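Local atomic coordinates of glycine oxidase (Bacillus cereus ATCC 14579, PDB entry 7CYX), a protein that probably oxidises glycine with molecular oxygen to glyoxylate, ammonium and hydrogen peroxide by means of a bound FAD, a reaction thought to feed thiamine diphosphate biosynthesis. Residues Pro227-Val232 with Thr271-Val276; Gly306-Ser311 with His333-Ile338. One frame throughout, in Å; residues are numbered along the deposited sequence.

Contact 1: residues Pro227-Val232 with Thr271-Val276; sequences PVKGEV and TFNKTV
K229 reaches from its strand across to the loop 271-276 and ends on a backbone carbonyl there. Its CB packs on CG2 of T271 at 3.9 Å. With CG anti to the backbone N (chi1 154°) and the rest of the chain extended, the methylenes run beside N273: CD comes within 3.1 Å of N273 O, and CE touches both that oxygen and T275 O. At the tip NZ donates to T275 O over 2.7 Å, coming in 25° from the carbonyl plane; Q277 OE1, just past the loop, accepts from the same ammonium.

Toward one end of the strand, P227 points its CG-CD edge at one face of the F272 ring, the side chains crossing at about a right angle; CG stands 3.6 Å from the ring centroid, 3° off the normal, a CH-pi contact. The loop bends here in an ST turn, T271 OG1 accepting from N273 N. At the other end E231 slides past V276 in the opposite direction, its OE2 3.3 Å from V276 CA and bonded to Q277 N, while OE1 is held by T266, K268 and S280.

This joins strand 225-236 to the connection between strand 260-269 and helix 278-291. Buried E231 is charge-paired with K268, whereas the K229 ammonium bonds to neutral oxygens and probably depends on them, with E231 OE2 4.1 Å from NZ perhaps easing its charge.

Contact 2: residues Gly306-Ser311 with His333-Ile338; sequences GLRPQS and HYRNGI. With FAD (flavin-adenine dinucleotide), chain C.
O3' of the FAD ribityl chain is gripped twice by the loop 333-338: it donates to Y334 O at 2.6 Å and receives a weak bond from G337 N at 3.2 Å. Further along, I338 N makes a weak bond to O2 of the flavin. Across the protein contact, P309, itself the central residue of an inverse gamma turn, takes a weak bond on its O from Y334 N (2.9 Å, bent to 129°).

The Y334 ring is sandwiched. Its CG is anti to the backbone N (chi1 -173°), which carries the ring over to Q310. Q310 NE2 lies over one face, 3.3 Å from CE2 and offset toward the rim, its amide plane 30° from the ring; R335 CG sits over the centre of the opposite face. Residues 333-336 form a type II' turn between strand 327-331 and helix 341-352, and it is this loop that carries FAD-binding residues Y334, G337 and I338 in this DAO-family oxidoreductase.

R308 faces the isoalloxazine: CG is 3.3 Å from methyl C8M, and a face of the guanidinium meets C8. Its CB rests 3.9 Å from Y334 CD1, and CD touches R335 CG. The guanidinium reaches V228 O on the adjacent strand 225-236 with NH1 and T266 O on the next strand, 260-269, with NH2.

Strand 299-311 of contact 2 lies beside strand 225-236 of contact 1 in the same sheet, and the two contacts meet there, G230 N approaching G306 O at 2.7 Å and V228 N approaching R308 O at 2.8 Å. F272 O also packs on L307 CD1. Contact 1 is partly buried: its strand side is inside, its loop side reaches the surface, and K229 bridges the two, with E231 packed alongside and a proline-aromatic CH-pi contact at the other end. Contact 2 is buried near the middle of the chain, where backbone atoms of its loop, rather than charged side chains, hold the cofactor.

Contact 1: residues Pro227-Val232 with Thr271-Val276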
ATOM      1  N   PRO A 227     -24.468 -13.581   6.967  1.00 42.68           N
ATOM      2  CA  PRO A 227     -23.141 -13.877   6.417  1.00 41.07           C
ATOM      3  C   PRO A 227     -23.026 -15.125   5.533  1.00 41.98           C
ATOM      4  O   PRO A 227     -23.455 -16.211   5.919  1.00 41.18           O
ATOM      5  CB  PRO A 227     -22.300 -14.200   7.673  1.00 45.79           C
ATOM      6  CG  PRO A 227     -23.320 -14.794   8.632  1.00 46.51           C
ATOM      7  CD  PRO A 227     -24.558 -13.931   8.397  1.00 43.87           C
ATOM      8  N   VAL A 228     -22.356 -14.974   4.392  1.00 44.02           N
ATOM      9  CA  VAL A 228     -21.992 -16.111   3.593  1.00 43.74           C
ATOM     10  C   VAL A 228     -20.469 -16.211   3.619  1.00 41.96           C
ATOM     11  O   VAL A 228     -19.775 -15.417   3.009  1.00 45.81           O
ATOM     12  CB  VAL A 228     -22.606 -16.027   2.184  1.00 46.44           C
ATOM     13  CG1 VAL A 228     -22.177 -17.192   1.315  1.00 45.92           C
ATOM     14  CG2 VAL A 228     -24.134 -15.931   2.256  1.00 44.24           C
ATOM     15  N   LYS A 229     -19.978 -17.163   4.426  1.00 41.43           N
ATOM     16  CA  LYS A 229     -18.579 -17.248   4.753  1.00 41.36           C
ATOM     17  C   LYS A 229     -17.838 -17.625   3.470  1.00 36.72           C
ATOM     18  O   LYS A 229     -18.330 -18.401   2.697  1.00 36.11           O
ATOM     19  CB  LYS A 229     -18.349 -18.245   5.896  1.00 38.20           C
ATOM     20  CG  LYS A 229     -16.966 -18.883   5.941  1.00 34.60           C
ATOM     21  CD  LYS A 229     -16.824 -19.862   7.093  1.00 33.78           C
ATOM     22  CE  LYS A 229     -15.400 -20.335   7.310  1.00 35.77           C
ATOM     23  NZ  LYS A 229     -15.290 -21.304   8.430  1.00 42.14           N
ATOM     24  N   GLY A 230     -16.672 -17.018   3.251  1.00 38.10           N
ATOM     25  CA  GLY A 230     -15.800 -17.399   2.129  1.00 38.04           C
ATOM     26  C   GLY A 230     -14.362 -17.463   2.579  1.00 40.96           C
ATOM     27  O   GLY A 230     -13.911 -16.544   3.277  1.00 43.52           O
ATOM     28  N   GLU A 231     -13.683 -18.561   2.217  1.00 41.40           N
ATOM     29  CA  GLU A 231     -12.322 -18.834   2.601  1.00 42.42           C
ATOM     30  C   GLU A 231     -11.449 -18.602   1.381  1.00 41.33           C
ATOM     31  O   GLU A 231     -11.841 -19.002   0.289  1.00 42.68           O
ATOM     32  CB  GLU A 231     -12.139 -20.282   3.062  1.00 45.72           C
ATOM     33  CG  GLU A 231     -12.652 -20.557   4.456  1.00 47.91           C
ATOM     34  CD  GLU A 231     -13.237 -21.942   4.648  1.00 51.63           C
ATOM     35  OE1 GLU A 231     -14.168 -22.286   3.885  1.00 47.36           O
ATOM     36  OE2 GLU A 231     -12.745 -22.673   5.548  1.00 49.70           O
ATOM     37  N   VAL A 232     -10.297 -17.941   1.590  1.00 42.40           N
ATOM     38  CA  VAL A 232      -9.382 -17.650   0.520  1.00 46.93           C
ATOM     39  C   VAL A 232      -7.934 -17.871   0.974  1.00 48.44           C
ATOM     40  O   VAL A 232      -7.611 -17.841   2.158  1.00 50.45           O
ATOM     41  CB  VAL A 232      -9.629 -16.265  -0.107  1.00 49.31           C
ATOM     42  CG1 VAL A 232     -10.776 -15.514   0.541  1.00 48.31           C
ATOM     43  CG2 VAL A 232      -8.377 -15.414  -0.178  1.00 50.91           C
ATOM     44  N   THR A 271     -23.135 -18.513   8.652  1.00 50.09           N
ATOM     45  CA  THR A 271     -22.227 -18.643   9.793  1.00 46.60           C
ATOM     46  C   THR A 271     -21.306 -17.423   9.841  1.00 49.10           C
ATOM     47  O   THR A 271     -20.862 -16.945   8.813  1.00 56.84           O
ATOM     48  CB  THR A 271     -21.443 -19.959   9.739  1.00 44.82           C
ATOM     49  OG1 THR A 271     -20.691 -20.104  10.939  1.00 58.52           O
ATOM     50  CG2 THR A 271     -20.461 -20.037   8.596  1.00 43.62           C
ATOM     51  N   PHE A 272     -21.039 -16.941  11.059  1.00 53.19           N
ATOM     52  CA  PHE A 272     -20.093 -15.844  11.339  1.00 50.80           C
ATOM     53  C   PHE A 272     -18.679 -16.390  11.600  1.00 47.96           C
ATOM     54  O   PHE A 272     -17.746 -15.623  11.875  1.00 47.41           O
ATOM     55  CB  PHE A 272     -20.579 -15.009  12.531  1.00 46.72           C
ATOM     56  CG  PHE A 272     -21.876 -14.276  12.299  1.00 47.44           C
ATOM     57  CD1 PHE A 272     -23.095 -14.878  12.570  1.00 50.34           C
ATOM     58  CD2 PHE A 272     -21.882 -12.984  11.787  1.00 48.02           C
ATOM     59  CE1 PHE A 272     -24.288 -14.201  12.344  1.00 50.45           C
ATOM     60  CE2 PHE A 272     -23.071 -12.309  11.567  1.00 46.45           C
ATOM     61  CZ  PHE A 272     -24.276 -12.918  11.846  1.00 46.35           C
ATOM     62  N   ASN A 273     -18.504 -17.705  11.477  1.00 47.72           N
ATOM     63  CA  ASN A 273     -17.231 -18.371  11.750  1.00 46.91           C
ATOM     64  C   ASN A 273     -16.107 -17.925  10.793  1.00 44.76           C
ATOM     65  O   ASN A 273     -16.213 -18.117   9.587  1.00 54.37           O
ATOM     66  CB  ASN A 273     -17.378 -19.881  11.646  1.00 45.76           C
ATOM     67  CG  ASN A 273     -16.268 -20.570  12.390  1.00 45.31           C
ATOM     68  OD1 ASN A 273     -16.324 -20.677  13.609  1.00 53.85           O
ATOM     69  ND2 ASN A 273     -15.232 -20.959  11.680  1.00 44.30           N
ATOM     70  N   LYS A 274     -15.004 -17.394  11.345  1.00 43.93           N
ATOM     71  CA  LYS A 274     -13.888 -16.861  10.546  1.00 47.14           C
ATOM     72  C   LYS A 274     -12.653 -17.791  10.534  1.00 48.71           C
ATOM     73  O   LYS A 274     -11.615 -17.363  10.079  1.00 56.46           O
ATOM     74  CB  LYS A 274     -13.425 -15.503  11.074  1.00 47.22           C
ATOM     75  CG  LYS A 274     -14.498 -14.447  11.343  1.00 54.46           C
ATOM     76  CD  LYS A 274     -14.640 -13.332  10.308  1.00 52.57           C
ATOM     77  CE  LYS A 274     -13.352 -12.627   9.932  1.00 53.79           C
ATOM     78  NZ  LYS A 274     -13.231 -11.297  10.574  1.00 55.96           N
ATOM     79  N   THR A 275     -12.741 -19.029  11.051  1.00 50.07           N
ATOM     80  CA  THR A 275     -11.686 -20.058  10.896  1.00 42.02           C
ATOM     81  C   THR A 275     -11.707 -20.626   9.472  1.00 41.51           C
ATOM     82  O   THR A 275     -12.725 -20.605   8.828  1.00 44.19           O
ATOM     83  CB  THR A 275     -11.867 -21.257  11.850  1.00 44.63           C
ATOM     84  OG1 THR A 275     -13.080 -21.973  11.547  1.00 45.09           O
ATOM     85  CG2 THR A 275     -11.890 -20.875  13.318  1.00 42.69           C
ATOM     86  N   VAL A 276     -10.609 -21.262   9.064  1.00 41.97           N
ATOM     87  CA  VAL A 276     -10.449 -21.855   7.769  1.00 45.29           C
ATOM     88  C   VAL A 276     -10.260 -23.362   7.966  1.00 45.58           C
ATOM     89  O   VAL A 276      -9.338 -23.788   8.648  1.00 47.53           O
ATOM     90  CB  VAL A 276      -9.240 -21.231   7.034  1.00 44.49           C
ATOM     91  CG1 VAL A 276      -8.965 -21.886   5.689  1.00 44.46           C
ATOM     92  CG2 VAL A 276      -9.381 -19.720   6.874  1.00 44.85           C
TER

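Contact 2: residues Gly306-Ser311 with His333-Ile338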
ATOM      1  N   GLY A 306     -13.771 -14.511   5.141  1.00 45.85           N
ATOM      2  CA  GLY A 306     -14.564 -13.278   5.120  1.00 42.23           C
ATOM      3  C   GLY A 306     -16.048 -13.569   5.004  1.00 42.62           C
ATOM      4  O   GLY A 306     -16.439 -14.623   4.508  1.00 50.60           O
ATOM      5  N   LEU A 307     -16.874 -12.626   5.468  1.00 43.43           N
ATOM      6  CA  LEU A 307     -18.323 -12.830   5.640  1.00 44.24           C
ATOM      7  C   LEU A 307     -19.095 -11.909   4.686  1.00 48.67           C
ATOM      8  O   LEU A 307     -19.388 -10.750   5.031  1.00 48.13           O
ATOM      9  CB  LEU A 307     -18.701 -12.553   7.102  1.00 40.65           C
ATOM     10  CG  LEU A 307     -17.909 -13.365   8.130  1.00 41.78           C
ATOM     11  CD1 LEU A 307     -18.449 -13.133   9.534  1.00 41.34           C
ATOM     12  CD2 LEU A 307     -17.925 -14.850   7.799  1.00 38.56           C
ATOM     13  N   ARG A 308     -19.425 -12.444   3.498  1.00 45.13           N
ATOM     14  CA  ARG A 308     -20.214 -11.732   2.524  1.00 40.21           C
ATOM     15  C   ARG A 308     -21.593 -11.440   3.096  1.00 39.97           C
ATOM     16  O   ARG A 308     -22.323 -12.356   3.491  1.00 37.18           O
ATOM     17  CB  ARG A 308     -20.444 -12.547   1.252  1.00 40.75           C
ATOM     18  CG  ARG A 308     -19.192 -13.103   0.594  1.00 41.85           C
ATOM     19  CD  ARG A 308     -19.612 -14.065  -0.493  1.00 44.80           C
ATOM     20  NE  ARG A 308     -18.507 -14.731  -1.137  1.00 44.05           N
ATOM     21  CZ  ARG A 308     -18.033 -15.897  -0.755  1.00 44.66           C
ATOM     22  NH1 ARG A 308     -18.365 -16.369   0.436  1.00 46.49           N
ATOM     23  NH2 ARG A 308     -17.264 -16.593  -1.581  1.00 41.70           N
ATOM     24  N   PRO A 309     -22.026 -10.164   3.065  1.00 41.64           N
ATOM     25  CA  PRO A 309     -23.351  -9.791   3.561  1.00 43.65           C
ATOM     26  C   PRO A 309     -24.475 -10.019   2.534  1.00 45.12           C
ATOM     27  O   PRO A 309     -24.832  -9.110   1.800  1.00 53.82           O
ATOM     28  CB  PRO A 309     -23.177  -8.300   3.862  1.00 41.14           C
ATOM     29  CG  PRO A 309     -22.201  -7.837   2.824  1.00 43.14           C
ATOM     30  CD  PRO A 309     -21.265  -9.010   2.565  1.00 39.49           C
ATOM     31  N   GLN A 310     -25.047 -11.226   2.531  1.00 50.68           N
ATOM     32  CA  GLN A 310     -26.222 -11.529   1.734  1.00 47.89           C
ATOM     33  C   GLN A 310     -27.409 -10.701   2.248  1.00 48.08           C
ATOM     34  O   GLN A 310     -27.522 -10.387   3.430  1.00 52.62           O
ATOM     35  CB  GLN A 310     -26.533 -13.023   1.738  1.00 50.21           C
ATOM     36  CG  GLN A 310     -27.731 -13.426   0.870  1.00 53.44           C
ATOM     37  CD  GLN A 310     -27.715 -12.827  -0.520  1.00 54.24           C
ATOM     38  OE1 GLN A 310     -27.918 -11.631  -0.712  1.00 53.72           O
ATOM     39  NE2 GLN A 310     -27.486 -13.673  -1.506  1.00 54.35           N
ATOM     40  N   SER A 311     -28.271 -10.372   1.300  1.00 44.82           N
ATOM     41  CA  SER A 311     -29.513  -9.620   1.552  1.00 49.79           C
ATOM     42  C   SER A 311     -30.655 -10.628   1.669  1.00 47.01           C
ATOM     43  O   SER A 311     -30.623 -11.621   0.972  1.00 51.82           O
ATOM     44  CB  SER A 311     -29.746  -8.698   0.400  1.00 45.26           C
ATOM     45  OG  SER A 311     -30.915  -7.952   0.588  1.00 41.18           O
ATOM     46  N   HIS A 333     -24.906  -6.054  -0.006  1.00 46.30           N
ATOM     47  CA  HIS A 333     -24.298  -5.982  -1.329  1.00 44.14           C
ATOM     48  C   HIS A 333     -23.705  -7.335  -1.729  1.00 45.41           C
ATOM     49  O   HIS A 333     -23.244  -7.516  -2.870  1.00 45.23           O
ATOM     50  CB  HIS A 333     -23.222  -4.883  -1.364  1.00 46.89           C
ATOM     51  CG  HIS A 333     -23.754  -3.491  -1.263  1.00 40.97           C
ATOM     52  ND1 HIS A 333     -24.105  -2.938  -0.066  1.00 38.60           N
ATOM     53  CD2 HIS A 333     -23.981  -2.548  -2.212  1.00 41.75           C
ATOM     54  CE1 HIS A 333     -24.506  -1.686  -0.253  1.00 44.47           C
ATOM     55  NE2 HIS A 333     -24.457  -1.421  -1.574  1.00 42.40           N
ATOM     56  N   TYR A 334     -23.652  -8.259  -0.765  1.00 46.83           N
ATOM     57  CA  TYR A 334     -23.315  -9.649  -1.013  1.00 42.32           C
ATOM     58  C   TYR A 334     -21.961  -9.725  -1.714  1.00 41.89           C
ATOM     59  O   TYR A 334     -20.981  -9.433  -1.098  1.00 52.29           O
ATOM     60  CB  TYR A 334     -24.453 -10.333  -1.769  1.00 42.31           C
ATOM     61  CG  TYR A 334     -24.284 -11.818  -1.925  1.00 42.96           C
ATOM     62  CD1 TYR A 334     -23.709 -12.578  -0.915  1.00 44.61           C
ATOM     63  CD2 TYR A 334     -24.745 -12.476  -3.051  1.00 41.88           C
ATOM     64  CE1 TYR A 334     -23.575 -13.951  -1.025  1.00 40.95           C
ATOM     65  CE2 TYR A 334     -24.607 -13.851  -3.183  1.00 42.58           C
ATOM     66  CZ  TYR A 334     -24.032 -14.591  -2.158  1.00 45.56           C
ATOM     67  OH  TYR A 334     -23.890 -15.947  -2.250  1.00 49.24           O
ATOM     68  N   ARG A 335     -21.932 -10.067  -3.002  1.00 39.01           N
ATOM     69  CA  ARG A 335     -20.724 -10.405  -3.690  1.00 42.67           C
ATOM     70  C   ARG A 335     -20.150  -9.210  -4.492  1.00 42.66           C
ATOM     71  O   ARG A 335     -19.172  -9.376  -5.227  1.00 41.23           O
ATOM     72  CB  ARG A 335     -21.007 -11.568  -4.657  1.00 49.62           C
ATOM     73  CG  ARG A 335     -21.073 -12.944  -4.014  1.00 52.25           C
ATOM     74  CD  ARG A 335     -21.281 -14.072  -5.012  1.00 56.70           C
ATOM     75  NE  ARG A 335     -20.207 -14.192  -5.991  1.00 66.50           N
ATOM     76  CZ  ARG A 335     -20.256 -13.750  -7.256  1.00 70.65           C
ATOM     77  NH1 ARG A 335     -21.369 -13.221  -7.742  1.00 71.93           N
ATOM     78  NH2 ARG A 335     -19.177 -13.826  -8.023  1.00 62.14           N
ATOM     79  N   ASN A 336     -20.762  -8.025  -4.417  1.00 40.69           N
ATOM     80  CA  ASN A 336     -20.419  -6.952  -5.347  1.00 46.66           C
ATOM     81  C   ASN A 336     -20.354  -5.594  -4.630  1.00 48.02           C
ATOM     82  O   ASN A 336     -20.549  -4.564  -5.248  1.00 49.98           O
ATOM     83  CB  ASN A 336     -21.430  -6.878  -6.495  1.00 49.20           C
ATOM     84  CG  ASN A 336     -21.451  -8.122  -7.355  1.00 54.00           C
ATOM     85  OD1 ASN A 336     -20.563  -8.328  -8.182  1.00 51.83           O
ATOM     86  ND2 ASN A 336     -22.458  -8.961  -7.158  1.00 57.13           N
ATOM     87  N   GLY A 337     -20.059  -5.598  -3.332  1.00 47.04           N
ATOM     88  CA  GLY A 337     -20.005  -4.370  -2.535  1.00 47.30           C
ATOM     89  C   GLY A 337     -18.729  -3.556  -2.747  1.00 44.37           C
ATOM     90  O   GLY A 337     -18.703  -2.377  -2.405  1.00 39.39           O
ATOM     91  N   ILE A 338     -17.664  -4.167  -3.287  1.00 43.89           N
ATOM     92  CA  ILE A 338     -16.465  -3.384  -3.632  1.00 48.59           C
ATOM     93  C   ILE A 338     -16.771  -2.602  -4.917  1.00 44.79           C
ATOM     94  O   ILE A 338     -16.740  -1.372  -4.936  1.00 41.99           O
ATOM     95  CB  ILE A 338     -15.192  -4.240  -3.765  1.00 46.64           C
ATOM     96  CG1 ILE A 338     -15.016  -5.235  -2.612  1.00 45.27           C
ATOM     97  CG2 ILE A 338     -13.985  -3.326  -3.890  1.00 48.70           C
ATOM     98  CD1 ILE A 338     -14.939  -4.588  -1.260  1.00 46.69           C
TER
HETATM   99  PA  FAD C 401     -18.307  -5.069   6.034  1.00 38.69           P
HETATM  100  O1A FAD C 401     -17.008  -4.809   5.380  1.00 37.72           O
HETATM  101  O2A FAD C 401     -18.465  -6.390   6.732  1.00 42.97           O
HETATM  102  O5B FAD C 401     -18.585  -3.840   6.976  1.00 38.33           O
HETATM  103  C5B FAD C 401     -19.530  -3.944   7.990  1.00 42.63           C
HETATM  104  C4B FAD C 401     -18.876  -3.293   9.178  1.00 42.95           C
HETATM  105  O4B FAD C 401     -19.894  -2.926  10.089  1.00 45.62           O
HETATM  106  C3B FAD C 401     -17.951  -4.234   9.918  1.00 46.89           C
HETATM  107  O3B FAD C 401     -16.650  -3.607   9.959  1.00 45.60           O
HETATM  108  C2B FAD C 401     -18.537  -4.381  11.319  1.00 45.88           C
HETATM  109  O2B FAD C 401     -17.523  -4.264  12.327  1.00 47.47           O
HETATM  110  C1B FAD C 401     -19.421  -3.174  11.417  1.00 46.85           C
HETATM  111  N9A FAD C 401     -20.575  -3.297  12.304  1.00 50.27           N
HETATM  112  C8A FAD C 401     -21.542  -4.231  12.207  1.00 53.45           C
HETATM  113  N7A FAD C 401     -22.466  -4.045  13.169  1.00 54.37           N
HETATM  114  C5A FAD C 401     -22.109  -2.948  13.856  1.00 47.91           C
HETATM  115  C6A FAD C 401     -22.672  -2.217  14.989  1.00 46.60           C
HETATM  116  N6A FAD C 401     -23.816  -2.683  15.533  1.00 43.45           N
HETATM  117  N1A FAD C 401     -21.990  -1.140  15.461  1.00 43.45           N
HETATM  118  C2A FAD C 401     -20.842  -0.753  14.892  1.00 46.03           C
HETATM  119  N3A FAD C 401     -20.263  -1.383  13.843  1.00 44.72           N
HETATM  120  C4A FAD C 401     -20.858  -2.458  13.290  1.00 47.78           C
HETATM  121  N1  FAD C 401     -16.882  -7.795  -3.759  1.00 47.62           N
HETATM  122  C2  FAD C 401     -16.544  -7.340  -5.008  1.00 50.23           C
HETATM  123  O2  FAD C 401     -17.135  -6.297  -5.379  1.00 50.48           O
HETATM  124  N3  FAD C 401     -15.631  -7.962  -5.793  1.00 44.83           N
HETATM  125  C4  FAD C 401     -14.974  -9.052  -5.339  1.00 48.53           C
HETATM  126  O4  FAD C 401     -14.085  -9.645  -6.004  1.00 49.30           O
HETATM  127  C4X FAD C 401     -15.324  -9.599  -4.004  1.00 44.04           C
HETATM  128  N5  FAD C 401     -14.746 -10.703  -3.517  1.00 44.38           N
HETATM  129  C5X FAD C 401     -15.062 -11.165  -2.291  1.00 45.99           C
HETATM  130  C6  FAD C 401     -14.420 -12.291  -1.807  1.00 45.49           C
HETATM  131  C7  FAD C 401     -14.740 -12.787  -0.555  1.00 42.93           C
HETATM  132  C7M FAD C 401     -14.052 -14.032  -0.024  1.00 45.57           C
HETATM  133  C8  FAD C 401     -15.734 -12.112   0.273  1.00 39.81           C
HETATM  134  C8M FAD C 401     -16.089 -12.625   1.661  1.00 42.23           C
HETATM  135  C9  FAD C 401     -16.356 -11.004  -0.204  1.00 43.06           C
HETATM  136  C9A FAD C 401     -16.070 -10.490  -1.448  1.00 42.03           C
HETATM  137  N10 FAD C 401     -16.696  -9.328  -1.920  1.00 44.20           N
HETATM  138  C10 FAD C 401     -16.340  -8.886  -3.215  1.00 45.03           C
HETATM  139  C1' FAD C 401     -17.781  -8.640  -1.206  1.00 43.11           C
HETATM  140  C2' FAD C 401     -17.453  -7.473  -0.331  1.00 44.31           C
HETATM  141  O2' FAD C 401     -16.491  -7.913   0.642  1.00 44.03           O
HETATM  142  C3' FAD C 401     -18.739  -7.044   0.352  1.00 45.36           C
HETATM  143  O3' FAD C 401     -19.889  -7.092  -0.545  1.00 41.84           O
HETATM  144  C4' FAD C 401     -18.465  -5.691   1.020  1.00 44.83           C
HETATM  145  O4' FAD C 401     -17.243  -5.749   1.776  1.00 44.84           O
HETATM  146  C5' FAD C 401     -19.533  -5.301   2.005  1.00 43.18           C
HETATM  147  O5' FAD C 401     -19.050  -4.174   2.713  1.00 45.66           O
HETATM  148  P   FAD C 401     -19.822  -3.679   4.015  1.00 43.19           P
HETATM  149  O1P FAD C 401     -21.291  -3.709   3.795  1.00 46.21           O
HETATM  150  O2P FAD C 401     -19.131  -2.426   4.482  1.00 44.16           O
HETATM  151  O3P FAD C 401     -19.523  -4.963   4.962  1.00 43.56           O